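Local coordinates for MmcQ/YjbR family DNA-binding protein (Pseudomonas syringae pv. tomato, PDB 3H9X), which is of uncharacterized function but adopts a double-wing motif and probably binds DNA, at residues A[37-49]-A[56-68]. Numbering follows the deposited sequence.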
ATOM      1  N   ASP A  37      -0.453  -6.812  15.928  1.00 61.26           N
ATOM      2  CA  ASP A  37      -1.342  -7.140  14.823  1.00 61.82           C
ATOM      3  C   ASP A  37      -1.779  -5.880  14.059  1.00 58.10           C
ATOM      4  O   ASP A  37      -2.856  -5.849  13.454  1.00 55.40           O
ATOM      5  CB  ASP A  37      -2.576  -7.884  15.351  1.00 64.23           C
ATOM      6  CG  ASP A  37      -2.227  -9.192  16.060  1.00 78.99           C
ATOM      7  OD1 ASP A  37      -3.151  -9.830  16.618  1.00 81.76           O
ATOM      8  OD2 ASP A  37      -1.035  -9.590  16.063  1.00 81.61           O
ATOM      9  N   LYS A  38      -0.948  -4.842  14.082  1.00 46.81           N
ATOM     10  CA  LYS A  38      -1.281  -3.612  13.373  1.00 45.81           C
ATOM     11  C   LYS A  38      -0.858  -3.668  11.907  1.00 45.73           C
ATOM     12  O   LYS A  38       0.283  -4.014  11.584  1.00 46.30           O
ATOM     13  CB  LYS A  38      -0.641  -2.395  14.052  1.00 44.47           C
ATOM     14  CG  LYS A  38      -1.223  -2.068  15.413  1.00 41.00           C
ATOM     15  CD  LYS A  38      -0.790  -0.698  15.896  1.00 49.63           C
ATOM     16  CE  LYS A  38      -1.435  -0.380  17.239  1.00 58.14           C
ATOM     17  NZ  LYS A  38      -1.342   1.065  17.621  1.00 60.12           N
ATOM     18  N   TRP A  39      -1.799  -3.330  11.027  1.00 40.55           N
ATOM     19  CA  TRP A  39      -1.574  -3.327   9.586  1.00 36.30           C
ATOM     20  C   TRP A  39      -0.637  -2.199   9.232  1.00 36.45           C
ATOM     21  O   TRP A  39      -0.797  -1.092   9.737  1.00 41.41           O
ATOM     22  CB  TRP A  39      -2.888  -3.090   8.842  1.00 34.64           C
ATOM     23  CG  TRP A  39      -3.927  -4.140   9.038  1.00 44.77           C
ATOM     24  CD1 TRP A  39      -3.883  -5.204   9.906  1.00 47.81           C
ATOM     25  CD2 TRP A  39      -5.166  -4.246   8.338  1.00 42.70           C
ATOM     26  NE1 TRP A  39      -5.014  -5.960   9.781  1.00 40.81           N
ATOM     27  CE2 TRP A  39      -5.823  -5.395   8.825  1.00 39.33           C
ATOM     28  CE3 TRP A  39      -5.790  -3.480   7.339  1.00 41.81           C
ATOM     29  CZ2 TRP A  39      -7.075  -5.797   8.351  1.00 40.44           C
ATOM     30  CZ3 TRP A  39      -7.031  -3.882   6.868  1.00 33.25           C
ATOM     31  CH2 TRP A  39      -7.659  -5.029   7.375  1.00 29.83           C
ATOM     32  N   TYR A  40       0.332  -2.466   8.362  1.00 30.34           N
ATOM     33  CA  TYR A  40       1.261  -1.428   7.940  1.00 29.19           C
ATOM     34  C   TYR A  40       1.342  -1.396   6.417  1.00 24.17           C
ATOM     35  O   TYR A  40       2.054  -0.589   5.843  1.00 26.00           O
ATOM     36  CB  TYR A  40       2.644  -1.663   8.585  1.00 34.72           C
ATOM     37  CG  TYR A  40       3.428  -2.855   8.063  1.00 39.17           C
ATOM     38  CD1 TYR A  40       4.162  -2.765   6.878  1.00 44.29           C
ATOM     39  CD2 TYR A  40       3.438  -4.069   8.752  1.00 31.64           C
ATOM     40  CE1 TYR A  40       4.889  -3.857   6.384  1.00 50.99           C
ATOM     41  CE2 TYR A  40       4.164  -5.172   8.263  1.00 46.76           C
ATOM     42  CZ  TYR A  40       4.887  -5.055   7.073  1.00 43.64           C
ATOM     43  OH  TYR A  40       5.586  -6.127   6.554  1.00 46.45           O
ATOM     44  N   ALA A  41       0.569  -2.273   5.786  1.00 28.57           N
ATOM     45  CA  ALA A  41       0.526  -2.407   4.336  1.00 31.83           C
ATOM     46  C   ALA A  41      -0.743  -3.151   3.886  1.00 33.98           C
ATOM     47  O   ALA A  41      -1.065  -4.221   4.411  1.00 20.54           O
ATOM     48  CB  ALA A  41       1.763  -3.158   3.860  1.00 22.08           C
ATOM     49  N   LEU A  42      -1.453  -2.574   2.915  1.00 38.04           N
ATOM     50  CA  LEU A  42      -2.683  -3.156   2.371  1.00 38.58           C
ATOM     51  C   LEU A  42      -2.548  -3.302   0.850  1.00 43.44           C
ATOM     52  O   LEU A  42      -2.578  -2.315   0.108  1.00 50.11           O
ATOM     53  CB  LEU A  42      -3.878  -2.247   2.663  1.00 38.09           C
ATOM     54  CG  LEU A  42      -5.268  -2.834   2.951  1.00 37.03           C
ATOM     55  CD1 LEU A  42      -6.289  -1.741   2.683  1.00 40.07           C
ATOM     56  CD2 LEU A  42      -5.574  -4.048   2.100  1.00 22.32           C
ATOM     57  N   LEU A  43      -2.411  -4.540   0.398  1.00 38.67           N
ATOM     58  CA  LEU A  43      -2.272  -4.838  -1.014  1.00 33.35           C
ATOM     59  C   LEU A  43      -3.652  -5.133  -1.567  1.00 33.94           C
ATOM     60  O   LEU A  43      -4.380  -5.936  -0.996  1.00 34.18           O
ATOM     61  CB  LEU A  43      -1.376  -6.062  -1.189  1.00 35.45           C
ATOM     62  CG  LEU A  43      -1.189  -6.598  -2.596  1.00 25.90           C
ATOM     63  CD1 LEU A  43      -0.432  -5.591  -3.397  1.00 16.98           C
ATOM     64  CD2 LEU A  43      -0.464  -7.919  -2.549  1.00 21.63           C
HETATM   65  N   MSE A  44      -4.015  -4.480  -2.669  1.00 40.06           N
HETATM   66  CA  MSE A  44      -5.316  -4.695  -3.295  1.00 38.58           C
HETATM   67  C   MSE A  44      -5.276  -4.584  -4.799  1.00 39.64           C
HETATM   68  O   MSE A  44      -4.465  -3.865  -5.362  1.00 41.39           O
HETATM   69  CB  MSE A  44      -6.329  -3.669  -2.814  1.00 40.25           C
HETATM   70  CG  MSE A  44      -6.647  -3.698  -1.346  1.00 53.35           C
HETATM   71 SE   MSE A  44      -7.859  -2.225  -0.890  1.00 70.45          SE
HETATM   72  CE  MSE A  44      -6.551  -0.825  -0.659  1.00 63.52           C
ATOM     73  N   ASP A  45      -6.196  -5.292  -5.434  1.00 41.38           N
ATOM     74  CA  ASP A  45      -6.363  -5.271  -6.875  1.00 39.09           C
ATOM     75  C   ASP A  45      -7.706  -4.575  -7.070  1.00 40.04           C
ATOM     76  O   ASP A  45      -8.742  -5.156  -6.759  1.00 41.33           O
ATOM     77  CB  ASP A  45      -6.444  -6.693  -7.408  1.00 42.60           C
ATOM     78  CG  ASP A  45      -6.813  -6.743  -8.869  1.00 50.69           C
ATOM     79  OD1 ASP A  45      -6.018  -6.228  -9.691  1.00 44.61           O
ATOM     80  OD2 ASP A  45      -7.890  -7.298  -9.193  1.00 48.96           O
ATOM     81  N   ILE A  46      -7.698  -3.346  -7.578  1.00 38.70           N
ATOM     82  CA  ILE A  46      -8.949  -2.600  -7.741  1.00 38.96           C
ATOM     83  C   ILE A  46      -9.181  -1.986  -9.116  1.00 39.40           C
ATOM     84  O   ILE A  46      -8.260  -1.885  -9.931  1.00 38.13           O
ATOM     85  CB  ILE A  46      -9.047  -1.437  -6.717  1.00 37.49           C
ATOM     86  CG1 ILE A  46      -7.901  -0.447  -6.952  1.00 39.17           C
ATOM     87  CG2 ILE A  46      -9.001  -1.985  -5.304  1.00 34.03           C
ATOM     88  CD1 ILE A  46      -8.036   0.863  -6.208  1.00 43.78           C
ATOM     89  N   PRO A  47     -10.434  -1.576  -9.394  1.00 40.00           N
ATOM     90  CA  PRO A  47     -10.774  -0.959 -10.678  1.00 38.22           C
ATOM     91  C   PRO A  47     -10.089   0.416 -10.748  1.00 42.94           C
ATOM     92  O   PRO A  47     -10.234   1.229  -9.842  1.00 50.12           O
ATOM     93  CB  PRO A  47     -12.296  -0.840 -10.606  1.00 36.13           C
ATOM     94  CG  PRO A  47     -12.685  -1.991  -9.738  1.00 28.85           C
ATOM     95  CD  PRO A  47     -11.663  -1.909  -8.645  1.00 41.74           C
ATOM     96  N   ALA A  48      -9.340   0.669 -11.814  1.00 43.69           N
ATOM     97  CA  ALA A  48      -8.640   1.933 -11.962  1.00 43.85           C
ATOM     98  C   ALA A  48      -9.503   3.134 -11.557  1.00 51.55           C
ATOM     99  O   ALA A  48      -9.024   4.050 -10.870  1.00 60.08           O
ATOM    100  CB  ALA A  48      -8.152   2.087 -13.398  1.00 43.02           C
ATOM    101  N   GLU A  49     -10.776   3.111 -11.960  1.00 55.59           N
ATOM    102  CA  GLU A  49     -11.730   4.197 -11.673  1.00 59.66           C
ATOM    103  C   GLU A  49     -11.819   4.599 -10.187  1.00 59.79           C
ATOM    104  O   GLU A  49     -11.805   5.788  -9.878  1.00 60.47           O
ATOM    105  CB  GLU A  49     -13.131   3.817 -12.191  1.00 61.44           C
ATOM    106  CG  GLU A  49     -13.779   2.647 -11.440  1.00 75.72           C
ATOM    107  CD  GLU A  49     -15.318   2.723 -11.404  1.00 82.28           C
ATOM    108  OE1 GLU A  49     -15.868   3.805 -11.033  1.00 78.20           O
ATOM    109  OE2 GLU A  49     -15.979   1.687 -11.716  1.00 84.35           O
ATOM    110  N   ASP A  56     -11.083   1.473 -18.625  1.00 67.12           N
ATOM    111  CA  ASP A  56     -11.809   0.352 -17.987  1.00 67.30           C
ATOM    112  C   ASP A  56     -10.807  -0.785 -17.723  1.00 60.93           C
ATOM    113  O   ASP A  56     -10.864  -1.866 -18.326  1.00 56.11           O
ATOM    114  CB  ASP A  56     -12.960  -0.135 -18.893  1.00 74.63           C
ATOM    115  CG  ASP A  56     -13.911  -1.116 -18.182  1.00 80.66           C
ATOM    116  OD1 ASP A  56     -14.979  -1.460 -18.776  1.00 85.72           O
ATOM    117  OD2 ASP A  56     -13.595  -1.551 -17.034  1.00 80.29           O
ATOM    118  N   LYS A  57      -9.894  -0.516 -16.796  1.00 55.47           N
ATOM    119  CA  LYS A  57      -8.855  -1.455 -16.440  1.00 47.39           C
ATOM    120  C   LYS A  57      -8.705  -1.584 -14.928  1.00 41.25           C
ATOM    121  O   LYS A  57      -9.145  -0.709 -14.195  1.00 40.41           O
ATOM    122  CB  LYS A  57      -7.540  -0.964 -17.014  1.00 36.13           C
ATOM    123  CG  LYS A  57      -7.126   0.348 -16.427  1.00 40.61           C
ATOM    124  CD  LYS A  57      -5.620   0.531 -16.590  1.00 50.46           C
ATOM    125  CE  LYS A  57      -5.175   1.849 -15.938  1.00 59.43           C
ATOM    126  NZ  LYS A  57      -3.679   1.979 -15.796  1.00 59.63           N
ATOM    127  N   ARG A  58      -8.084  -2.670 -14.466  1.00 39.70           N
ATOM    128  CA  ARG A  58      -7.841  -2.860 -13.037  1.00 36.53           C
ATOM    129  C   ARG A  58      -6.402  -2.368 -12.748  1.00 35.50           C
ATOM    130  O   ARG A  58      -5.594  -2.174 -13.675  1.00 24.09           O
ATOM    131  CB  ARG A  58      -7.912  -4.346 -12.642  1.00 38.37           C
ATOM    132  CG  ARG A  58      -8.921  -5.250 -13.364  1.00 33.10           C
ATOM    133  CD  ARG A  58     -10.182  -5.436 -12.566  1.00 22.30           C
ATOM    134  NE  ARG A  58      -9.885  -5.617 -11.156  1.00 28.31           N
ATOM    135  CZ  ARG A  58     -10.817  -5.684 -10.205  1.00 39.74           C
ATOM    136  NH1 ARG A  58     -12.107  -5.587 -10.512  1.00 37.33           N
ATOM    137  NH2 ARG A  58     -10.466  -5.844  -8.937  1.00 40.91           N
ATOM    138  N   VAL A  59      -6.091  -2.185 -11.462  1.00 36.05           N
ATOM    139  CA  VAL A  59      -4.752  -1.765 -11.007  1.00 34.79           C
ATOM    140  C   VAL A  59      -4.389  -2.434  -9.659  1.00 37.42           C
ATOM    141  O   VAL A  59      -5.272  -2.802  -8.877  1.00 36.41           O
ATOM    142  CB  VAL A  59      -4.648  -0.219 -10.810  1.00 29.81           C
ATOM    143  CG1 VAL A  59      -4.716   0.493 -12.152  1.00 34.89           C
ATOM    144  CG2 VAL A  59      -5.755   0.276  -9.899  1.00 30.23           C
ATOM    145  N   ASP A  60      -3.100  -2.621  -9.397  1.00 35.85           N
ATOM    146  CA  ASP A  60      -2.680  -3.193  -8.125  1.00 39.83           C
ATOM    147  C   ASP A  60      -2.058  -2.062  -7.333  1.00 39.30           C
ATOM    148  O   ASP A  60      -1.122  -1.418  -7.802  1.00 37.68           O
ATOM    149  CB  ASP A  60      -1.662  -4.318  -8.318  1.00 52.16           C
ATOM    150  CG  ASP A  60      -2.316  -5.688  -8.390  1.00 63.38           C
ATOM    151  OD1 ASP A  60      -3.544  -5.746  -8.648  1.00 62.43           O
ATOM    152  OD2 ASP A  60      -1.596  -6.700  -8.195  1.00 58.07           O
ATOM    153  N   VAL A  61      -2.583  -1.828  -6.133  1.00 32.02           N
ATOM    154  CA  VAL A  61      -2.112  -0.744  -5.274  1.00 27.23           C
ATOM    155  C   VAL A  61      -1.809  -1.231  -3.854  1.00 29.40           C
ATOM    156  O   VAL A  61      -2.293  -2.274  -3.435  1.00 26.42           O
ATOM    157  CB  VAL A  61      -3.185   0.418  -5.227  1.00 24.31           C
ATOM    158  CG1 VAL A  61      -3.616   0.770  -6.638  1.00 28.15           C
ATOM    159  CG2 VAL A  61      -4.418  -0.001  -4.406  1.00 11.56           C
ATOM    160  N   ILE A  62      -0.977  -0.487  -3.132  1.00 28.59           N
ATOM    161  CA  ILE A  62      -0.684  -0.824  -1.749  1.00 30.82           C
ATOM    162  C   ILE A  62      -0.957   0.418  -0.926  1.00 31.53           C
ATOM    163  O   ILE A  62      -0.660   1.542  -1.346  1.00 25.27           O
ATOM    164  CB  ILE A  62       0.770  -1.228  -1.490  1.00 23.53           C
ATOM    165  CG1 ILE A  62       1.704  -0.183  -2.075  1.00 30.21           C
ATOM    166  CG2 ILE A  62       1.015  -2.632  -2.005  1.00 30.91           C
ATOM    167  CD1 ILE A  62       3.122  -0.325  -1.637  1.00 29.32           C
ATOM    168  N   ASP A  63      -1.547   0.211   0.246  1.00 35.31           N
ATOM    169  CA  ASP A  63      -1.849   1.301   1.154  1.00 34.25           C
ATOM    170  C   ASP A  63      -0.824   1.266   2.257  1.00 29.29           C
ATOM    171  O   ASP A  63      -0.544   0.210   2.829  1.00 32.85           O
ATOM    172  CB  ASP A  63      -3.256   1.150   1.701  1.00 37.15           C
ATOM    173  CG  ASP A  63      -4.283   1.793   0.796  1.00 44.76           C
ATOM    174  OD1 ASP A  63      -4.084   1.801  -0.442  1.00 48.88           O
ATOM    175  OD2 ASP A  63      -5.301   2.283   1.311  1.00 50.16           O
ATOM    176  N   LEU A  64      -0.264   2.438   2.530  1.00 22.25           N
ATOM    177  CA  LEU A  64       0.776   2.616   3.531  1.00 31.35           C
ATOM    178  C   LEU A  64       0.405   3.736   4.485  1.00 30.30           C
ATOM    179  O   LEU A  64      -0.278   4.675   4.101  1.00 33.98           O
ATOM    180  CB  LEU A  64       2.103   2.934   2.825  1.00 31.51           C
ATOM    181  CG  LEU A  64       3.056   1.786   2.456  1.00 41.33           C
ATOM    182  CD1 LEU A  64       2.302   0.567   1.971  1.00 30.51           C
ATOM    183  CD2 LEU A  64       4.036   2.274   1.400  1.00 41.68           C
ATOM    184  N   LYS A  65       0.847   3.645   5.732  1.00 39.73           N
ATOM    185  CA  LYS A  65       0.530   4.681   6.716  1.00 41.26           C
ATOM    186  C   LYS A  65       1.629   5.727   6.747  1.00 38.41           C
ATOM    187  O   LYS A  65       2.812   5.405   6.699  1.00 36.67           O
ATOM    188  CB  LYS A  65       0.373   4.051   8.097  1.00 50.45           C
ATOM    189  CG  LYS A  65      -0.217   4.948   9.172  1.00 56.39           C
ATOM    190  CD  LYS A  65      -0.243   4.190  10.503  1.00 61.77           C
ATOM    191  CE  LYS A  65      -1.579   4.318  11.227  1.00 63.58           C
ATOM    192  NZ  LYS A  65      -1.985   5.731  11.470  1.00 64.12           N
ATOM    193  N   VAL A  66       1.243   6.988   6.818  1.00 39.31           N
ATOM    194  CA  VAL A  66       2.231   8.048   6.856  1.00 35.37           C
ATOM    195  C   VAL A  66       1.823   9.067   7.895  1.00 40.87           C
ATOM    196  O   VAL A  66       0.746   8.965   8.487  1.00 44.60           O
ATOM    197  CB  VAL A  66       2.370   8.746   5.483  1.00 38.06           C
ATOM    198  CG1 VAL A  66       2.695   7.711   4.404  1.00 43.08           C
ATOM    199  CG2 VAL A  66       1.099   9.479   5.128  1.00 35.22           C
ATOM    200  N   GLN A  67       2.695  10.036   8.139  1.00 44.37           N
ATOM    201  CA  GLN A  67       2.396  11.085   9.098  1.00 45.08           C
ATOM    202  C   GLN A  67       1.451  12.083   8.437  1.00 45.84           C
ATOM    203  O   GLN A  67       1.702  12.560   7.331  1.00 44.18           O
ATOM    204  CB  GLN A  67       3.682  11.764   9.537  1.00 49.32           C
ATOM    205  CG  GLN A  67       4.593  10.852  10.320  1.00 60.95           C
ATOM    206  CD  GLN A  67       6.030  10.934   9.848  1.00 76.15           C
ATOM    207  OE1 GLN A  67       6.685  11.972   9.976  1.00 73.11           O
ATOM    208  NE2 GLN A  67       6.530   9.836   9.282  1.00 79.39           N
ATOM    209  N   PRO A  68       0.349  12.416   9.119  1.00 48.65           N
ATOM    210  CA  PRO A  68      -0.649  13.355   8.603  1.00 48.01           C
ATOM    211  C   PRO A  68      -0.118  14.637   7.935  1.00 51.77           C
ATOM    212  O   PRO A  68      -0.774  15.181   7.045  1.00 55.04           O
ATOM    213  CB  PRO A  68      -1.521  13.632   9.828  1.00 48.10           C
ATOM    214  CG  PRO A  68      -0.566  13.406  10.987  1.00 49.35           C
ATOM    215  CD  PRO A  68       0.135  12.156  10.553  1.00 41.08           C
TER
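D45 OD2 is gripped by R58, with NH2 at 3.0 Å in a salt bridge and NE adding a weak bond. This pair sits near the turn end of an antiparallel beta hairpin, strands 39-47 and 58-65, which run 163° apart in the middle of the sheet of the double-wing fold. NH2 meets OD2 from above the carboxylate plane, and the same nitrogen gives a weak bond to D45 O. R58 reaches D45 OD2 and, weakly, D45 O because its chain bends at chi2 and chi3; P47 CD and I46 C lie over one face of the guanidinium, offset toward its rim. D60, beside D45 on the same face, forms a salt bridge with R3 of helix 3-13 through OD2.

Register is fixed by paired backbone bonds at L42/D63, M44/V61 and I46/V59; the V61 N to M44 O bond is 2.9 Å long and close to straight (166°). On the face carrying L43 and I62, L43 CD1 touches I62 CG2 at 3.6 Å, and helix 102-115 packs on I62 and L64. On the other face, D63 OD1 is bonded to T93 OG1 of strand 91-95, while the selenomethionine M44, bent at chi3, brings its CE to 3.6 Å from D63 OD1.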